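Local atomic coordinates of dermonecrotic toxin (Pasteurella multocida, PDB entry 2EBF), a protein that acts as a potent mitogen, induces bone resorption and is associated with severe atrophic rhinitis in pigs, seen here as its C-terminal region. Residues Q496-F501 and Q522-P527; K365-N368 and G372-F375. All blocks are in the same frame, centred on the assembly; numbering follows the deposited sequence.

Both contacts lie in the C2 region of the toxin, on a mixed sheet of mostly parallel strands. Coming from the N terminus, contact 2 is met first: after three intervening residues, two still helical, the chain passes from 365-368 into strand 372-376, so the contact closes a very short turn from helix to strand. Contact 1 follows later, joining strand 498-502 to the end of helix 520-524, with twenty residues between its segments, eleven of them helix or strand. The two loops are in series and neither encloses the other. Their strands are neighbours, however: Val500 O lies 2.8 Å from Phe375 N and Val500 N lies 3.1 Å from Val373 O, two probable hydrogen bonds.

Contact 1 of 2, residues Q496-F501 and Q522-P527; sequences QKFVVF and QYLKIP
Phe498 meets Leu524 and Ile526 with the far end of its ring. Its CG sits between the backbone N and the carbonyl carbon (chi1 61°), and the ring reaches away from the strand with CE1 and CZ leading. CE1 comes to 3.7 Å from Ile526 CD1 and to 3.9 Å from Leu524 CD1. CZ rests against the same two methyls, 4.0 Å from Leu524 CD1. Both methyls approach the ring obliquely. The isoleucine reaches it from the opposite direction, and its CD1 is carried outward by the anti outer torsion (chi2 177°). Within 522-527 the two methyls also lie side by side, Leu524 CD1 being 4.3 Å from Ile526 CD1.

Val499, next along the strand, turns its side chain to the other face of the sheet, where it packs on Met367 of helix 359-370. The alternation leaves Phe498 and Val500 on one face, facing the last part of the connection, where helix 520-524 runs out before the parallel strand 528-531. Strand 372-376 lies between strands 498-502 and 528-531 in the sheet, so the link is a crossover that skips one strand. Helix 520-524 ends in a Schellman motif: Lys525 has positive phi (63°) and is the first residue to depart from helical angles. Leu524 and Ile526, which flank Lys525, reach the same ring. Ile488 of helix 473-490 also packs against Leu524.

Val500 makes the more distant approach, its CG2 standing 4.5 Å from Leu524 CD1. The backbone carbonyls of the turn are used by the side chains of Tyr345 and Trp341: Lys525 O accepts from Tyr345 OH and Ile526 O from Trp341 NE1.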
ATOM      1  N   GLN A 496      -8.869  11.786  25.256  1.00 42.33           N
ATOM      2  CA  GLN A 496      -9.375  12.663  24.206  1.00 41.07           C
ATOM      3  C   GLN A 496     -10.867  12.462  24.022  1.00 39.18           C
ATOM      4  O   GLN A 496     -11.351  11.328  23.979  1.00 38.66           O
ATOM      5  CB  GLN A 496      -8.652  12.421  22.875  1.00 41.12           C
ATOM      6  CG  GLN A 496      -7.159  12.717  22.916  1.00 42.58           C
ATOM      7  CD  GLN A 496      -6.524  12.835  21.535  1.00 43.46           C
ATOM      8  OE1 GLN A 496      -7.193  12.689  20.503  1.00 45.68           O
ATOM      9  NE2 GLN A 496      -5.219  13.111  21.513  1.00 46.28           N
ATOM     10  N   LYS A 497     -11.581  13.582  23.941  1.00 37.00           N
ATOM     11  CA  LYS A 497     -12.998  13.600  23.592  1.00 34.71           C
ATOM     12  C   LYS A 497     -13.127  14.568  22.426  1.00 33.52           C
ATOM     13  O   LYS A 497     -12.847  15.752  22.560  1.00 32.93           O
ATOM     14  CB  LYS A 497     -13.844  14.060  24.779  1.00 34.39           C
ATOM     15  CG  LYS A 497     -13.889  13.063  25.925  1.00 33.22           C
ATOM     16  CD  LYS A 497     -14.608  13.648  27.132  1.00 31.29           C
ATOM     17  CE  LYS A 497     -14.906  12.585  28.180  1.00 31.42           C
ATOM     18  NZ  LYS A 497     -15.575  13.198  29.362  1.00 29.88           N
ATOM     19  N   PHE A 498     -13.505  14.046  21.267  1.00 31.93           N
ATOM     20  CA  PHE A 498     -13.381  14.815  20.041  1.00 30.86           C
ATOM     21  C   PHE A 498     -14.678  14.862  19.249  1.00 29.98           C
ATOM     22  O   PHE A 498     -15.587  14.052  19.462  1.00 29.36           O
ATOM     23  CB  PHE A 498     -12.256  14.238  19.167  1.00 30.91           C
ATOM     24  CG  PHE A 498     -12.488  12.808  18.756  1.00 31.60           C
ATOM     25  CD1 PHE A 498     -13.166  12.511  17.578  1.00 31.14           C
ATOM     26  CD2 PHE A 498     -12.050  11.754  19.565  1.00 32.34           C
ATOM     27  CE1 PHE A 498     -13.389  11.188  17.194  1.00 32.21           C
ATOM     28  CE2 PHE A 498     -12.281  10.425  19.191  1.00 31.97           C
ATOM     29  CZ  PHE A 498     -12.954  10.148  18.009  1.00 31.97           C
ATOM     30  N   VAL A 499     -14.736  15.818  18.328  1.00 29.45           N
ATOM     31  CA  VAL A 499     -15.771  15.881  17.308  1.00 28.78           C
ATOM     32  C   VAL A 499     -15.077  15.965  15.947  1.00 28.65           C
ATOM     33  O   VAL A 499     -14.090  16.687  15.798  1.00 28.68           O
ATOM     34  CB  VAL A 499     -16.677  17.123  17.514  1.00 29.17           C
ATOM     35  CG1 VAL A 499     -17.604  17.316  16.330  1.00 30.27           C
ATOM     36  CG2 VAL A 499     -17.462  17.022  18.834  1.00 28.15           C
ATOM     37  N   VAL A 500     -15.578  15.222  14.960  1.00 28.05           N
ATOM     38  CA  VAL A 500     -15.015  15.260  13.608  1.00 28.31           C
ATOM     39  C   VAL A 500     -16.071  15.713  12.614  1.00 28.28           C
ATOM     40  O   VAL A 500     -17.228  15.296  12.698  1.00 28.43           O
ATOM     41  CB  VAL A 500     -14.485  13.874  13.129  1.00 28.53           C
ATOM     42  CG1 VAL A 500     -13.571  14.020  11.890  1.00 28.35           C
ATOM     43  CG2 VAL A 500     -13.740  13.175  14.210  1.00 30.51           C
ATOM     44  N   PHE A 501     -15.659  16.556  11.670  1.00 27.94           N
ATOM     45  CA  PHE A 501     -16.506  16.955  10.554  1.00 28.41           C
ATOM     46  C   PHE A 501     -15.917  16.419   9.262  1.00 28.49           C
ATOM     47  O   PHE A 501     -14.759  16.692   8.940  1.00 28.41           O
ATOM     48  CB  PHE A 501     -16.630  18.480  10.483  1.00 27.88           C
ATOM     49  CG  PHE A 501     -17.356  19.075  11.650  1.00 27.67           C
ATOM     50  CD1 PHE A 501     -18.744  19.238  11.609  1.00 26.92           C
ATOM     51  CD2 PHE A 501     -16.659  19.465  12.796  1.00 26.70           C
ATOM     52  CE1 PHE A 501     -19.426  19.782  12.682  1.00 27.16           C
ATOM     53  CE2 PHE A 501     -17.332  20.020  13.885  1.00 27.18           C
ATOM     54  CZ  PHE A 501     -18.716  20.177  13.837  1.00 27.62           C
ATOM     55  N   GLN A 522     -16.632   3.862  11.898  1.00 28.96           N
ATOM     56  CA  GLN A 522     -16.375   2.463  12.265  1.00 29.09           C
ATOM     57  C   GLN A 522     -14.996   2.281  12.876  1.00 29.42           C
ATOM     58  O   GLN A 522     -14.860   1.650  13.926  1.00 29.63           O
ATOM     59  CB  GLN A 522     -16.570   1.537  11.068  1.00 28.84           C
ATOM     60  CG  GLN A 522     -18.022   1.357  10.695  1.00 28.35           C
ATOM     61  CD  GLN A 522     -18.604   2.563   9.994  1.00 27.29           C
ATOM     62  OE1 GLN A 522     -17.953   3.172   9.146  1.00 28.09           O
ATOM     63  NE2 GLN A 522     -19.847   2.900  10.324  1.00 26.22           N
ATOM     64  N   TYR A 523     -13.969   2.821  12.227  1.00 29.79           N
ATOM     65  CA  TYR A 523     -12.624   2.717  12.779  1.00 30.45           C
ATOM     66  C   TYR A 523     -12.490   3.400  14.129  1.00 30.82           C
ATOM     67  O   TYR A 523     -11.793   2.892  14.996  1.00 31.09           O
ATOM     68  CB  TYR A 523     -11.574   3.250  11.811  1.00 30.92           C
ATOM     69  CG  TYR A 523     -11.203   2.288  10.707  1.00 31.77           C
ATOM     70  CD1 TYR A 523     -10.402   1.166  10.963  1.00 32.26           C
ATOM     71  CD2 TYR A 523     -11.625   2.512   9.403  1.00 31.50           C
ATOM     72  CE1 TYR A 523     -10.048   0.280   9.940  1.00 32.59           C
ATOM     73  CE2 TYR A 523     -11.270   1.636   8.370  1.00 32.86           C
ATOM     74  CZ  TYR A 523     -10.484   0.529   8.646  1.00 33.56           C
ATOM     75  OH  TYR A 523     -10.140  -0.333   7.621  1.00 34.42           O
ATOM     76  N   LEU A 524     -13.171   4.533  14.318  1.00 30.79           N
ATOM     77  CA  LEU A 524     -13.040   5.303  15.565  1.00 31.48           C
ATOM     78  C   LEU A 524     -14.040   4.888  16.651  1.00 31.76           C
ATOM     79  O   LEU A 524     -13.999   5.406  17.772  1.00 31.85           O
ATOM     80  CB  LEU A 524     -13.124   6.815  15.297  1.00 31.42           C
ATOM     81  CG  LEU A 524     -11.999   7.456  14.465  1.00 33.15           C
ATOM     82  CD1 LEU A 524     -12.299   8.939  14.207  1.00 33.66           C
ATOM     83  CD2 LEU A 524     -10.613   7.299  15.145  1.00 31.64           C
ATOM     84  N   LYS A 525     -14.925   3.949  16.320  1.00 31.81           N
ATOM     85  CA  LYS A 525     -15.895   3.409  17.282  1.00 31.95           C
ATOM     86  C   LYS A 525     -16.875   4.489  17.775  1.00 30.90           C
ATOM     87  O   LYS A 525     -17.209   4.545  18.960  1.00 30.94           O
ATOM     88  CB  LYS A 525     -15.197   2.747  18.483  1.00 32.87           C
ATOM     89  CG  LYS A 525     -14.099   1.713  18.158  1.00 36.08           C
ATOM     90  CD  LYS A 525     -12.679   2.260  18.333  1.00 41.71           C
ATOM     91  CE  LYS A 525     -12.343   2.550  19.788  1.00 45.16           C
ATOM     92  NZ  LYS A 525     -10.987   3.170  19.946  1.00 47.55           N
ATOM     93  N   ILE A 526     -17.322   5.346  16.864  1.00 29.31           N
ATOM     94  CA  ILE A 526     -18.245   6.441  17.200  1.00 28.45           C
ATOM     95  C   ILE A 526     -19.421   6.441  16.224  1.00 28.01           C
ATOM     96  O   ILE A 526     -19.366   5.744  15.222  1.00 28.04           O
ATOM     97  CB  ILE A 526     -17.523   7.816  17.189  1.00 28.31           C
ATOM     98  CG1 ILE A 526     -16.931   8.115  15.795  1.00 28.21           C
ATOM     99  CG2 ILE A 526     -16.464   7.852  18.307  1.00 27.73           C
ATOM    100  CD1 ILE A 526     -16.261   9.486  15.669  1.00 28.11           C
ATOM    101  N   PRO A 527     -20.501   7.189  16.530  1.00 27.75           N
ATOM    102  CA  PRO A 527     -21.575   7.325  15.538  1.00 27.67           C
ATOM    103  C   PRO A 527     -21.360   8.478  14.549  1.00 27.47           C
ATOM    104  O   PRO A 527     -20.787   9.513  14.916  1.00 27.35           O
ATOM    105  CB  PRO A 527     -22.806   7.603  16.405  1.00 27.42           C
ATOM    106  CG  PRO A 527     -22.249   8.367  17.616  1.00 27.70           C
ATOM    107  CD  PRO A 527     -20.811   7.895  17.793  1.00 27.89           C
TER

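Contact 2 of 2, residues K365-N368 and G372-F375; sequences KCMN and GVAF
Cys366 and Gly372 bring their backbones together where helix 359-370 gives way to strand 372-376, their CA atoms 5.4 Å apart. This is a tight helix-to-strand junction that leads straight into an inner strand of the C2-region sheet. The helix widens into a pi-type turn at 366-368, and Cys366 O stands 2.9 Å from Gly372 N. Gly372 itself is almost fully stretched, so the extended backbone of the strand starts at once.

The side-chain packing centres on Cys366 and Val373. With SG anti to the carbonyl carbon (chi1 -71°), the sulfur lies alongside the valine, 3.7 Å from Val373 CB and 3.8 Å from Val373 CG2. The cysteine CB meets the other branch, 4.0 Å from Val373 CG1, so the valine is touched along both arms. Met367 starts out in a direction leading away from the strand, but bends at chi2 and chi3 and brings its terminal methyl back. Met367 also packs on Leu397 and Asn395. Gly372 O is buried here and has no partner in the model, while Met367 CE settles 4.2 Å from Gly372 CA.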
ATOM      1  N   LYS A 365     -23.866  11.646  26.146  1.00 31.07           N
ATOM      2  CA  LYS A 365     -23.555  10.281  25.727  1.00 31.44           C
ATOM      3  C   LYS A 365     -22.386  10.237  24.748  1.00 30.99           C
ATOM      4  O   LYS A 365     -21.525   9.374  24.874  1.00 31.36           O
ATOM      5  CB  LYS A 365     -24.784   9.577  25.145  1.00 31.78           C
ATOM      6  CG  LYS A 365     -24.639   8.042  25.078  1.00 34.14           C
ATOM      7  CD  LYS A 365     -25.993   7.367  25.211  1.00 38.54           C
ATOM      8  CE  LYS A 365     -25.861   5.893  25.564  1.00 41.48           C
ATOM      9  NZ  LYS A 365     -25.676   5.660  27.038  1.00 42.46           N
ATOM     10  N   CYS A 366     -22.350  11.164  23.785  1.00 30.37           N
ATOM     11  CA  CYS A 366     -21.249  11.221  22.804  1.00 29.98           C
ATOM     12  C   CYS A 366     -19.911  11.534  23.475  1.00 29.71           C
ATOM     13  O   CYS A 366     -18.884  10.900  23.181  1.00 29.36           O
ATOM     14  CB  CYS A 366     -21.537  12.254  21.698  1.00 29.91           C
ATOM     15  SG  CYS A 366     -22.855  11.755  20.537  1.00 30.57           S
ATOM     16  N   MET A 367     -19.931  12.508  24.374  1.00 29.34           N
ATOM     17  CA  MET A 367     -18.718  12.928  25.059  1.00 29.72           C
ATOM     18  C   MET A 367     -18.276  11.919  26.125  1.00 30.53           C
ATOM     19  O   MET A 367     -17.116  11.500  26.136  1.00 31.18           O
ATOM     20  CB  MET A 367     -18.864  14.348  25.637  1.00 29.60           C
ATOM     21  CG  MET A 367     -18.862  15.482  24.582  1.00 28.26           C
ATOM     22  SD  MET A 367     -17.398  15.583  23.500  1.00 28.30           S
ATOM     23  CE  MET A 367     -17.911  14.583  22.100  1.00 25.75           C
ATOM     24  N   ASN A 368     -19.198  11.502  26.988  1.00 30.84           N
ATOM     25  CA  ASN A 368     -18.828  10.706  28.164  1.00 31.80           C
ATOM     26  C   ASN A 368     -18.756   9.196  27.946  1.00 32.27           C
ATOM     27  O   ASN A 368     -17.942   8.523  28.583  1.00 32.76           O
ATOM     28  CB  ASN A 368     -19.740  11.034  29.350  1.00 32.11           C
ATOM     29  CG  ASN A 368     -19.707  12.508  29.724  1.00 33.04           C
ATOM     30  OD1 ASN A 368     -20.723  13.081  30.125  1.00 36.29           O
ATOM     31  ND2 ASN A 368     -18.541  13.127  29.606  1.00 33.72           N
ATOM     32  N   GLY A 372     -16.586  10.420  21.429  1.00 30.86           N
ATOM     33  CA  GLY A 372     -16.531  11.141  20.171  1.00 29.30           C
ATOM     34  C   GLY A 372     -17.796  11.012  19.355  1.00 28.70           C
ATOM     35  O   GLY A 372     -18.631  10.138  19.607  1.00 27.96           O
ATOM     36  N   VAL A 373     -17.928  11.902  18.378  1.00 27.62           N
ATOM     37  CA  VAL A 373     -19.026  11.851  17.425  1.00 27.32           C
ATOM     38  C   VAL A 373     -18.579  12.533  16.139  1.00 26.91           C
ATOM     39  O   VAL A 373     -17.744  13.431  16.167  1.00 26.70           O
ATOM     40  CB  VAL A 373     -20.338  12.490  17.993  1.00 27.39           C
ATOM     41  CG1 VAL A 373     -20.160  13.965  18.303  1.00 27.31           C
ATOM     42  CG2 VAL A 373     -21.521  12.272  17.040  1.00 25.96           C
ATOM     43  N   ALA A 374     -19.113  12.077  15.012  1.00 26.93           N
ATOM     44  CA  ALA A 374     -18.842  12.725  13.739  1.00 26.76           C
ATOM     45  C   ALA A 374     -20.102  13.377  13.203  1.00 27.10           C
ATOM     46  O   ALA A 374     -21.217  12.863  13.379  1.00 26.75           O
ATOM     47  CB  ALA A 374     -18.286  11.739  12.721  1.00 26.58           C
ATOM     48  N   PHE A 375     -19.904  14.512  12.542  1.00 27.43           N
ATOM     49  CA  PHE A 375     -20.974  15.214  11.863  1.00 28.24           C
ATOM     50  C   PHE A 375     -20.641  15.240  10.396  1.00 28.89           C
ATOM     51  O   PHE A 375     -19.484  15.433  10.018  1.00 28.46           O
ATOM     52  CB  PHE A 375     -21.029  16.676  12.293  1.00 27.81           C
ATOM     53  CG  PHE A 375     -21.564  16.904  13.668  1.00 27.67           C
ATOM     54  CD1 PHE A 375     -20.707  16.947  14.765  1.00 27.43           C
ATOM     55  CD2 PHE A 375     -22.919  17.138  13.865  1.00 27.57           C
ATOM     56  CE1 PHE A 375     -21.196  17.188  16.047  1.00 27.03           C
ATOM     57  CE2 PHE A 375     -23.423  17.377  15.149  1.00 27.24           C
ATOM     58  CZ  PHE A 375     -22.553  17.411  16.237  1.00 27.16           C
TER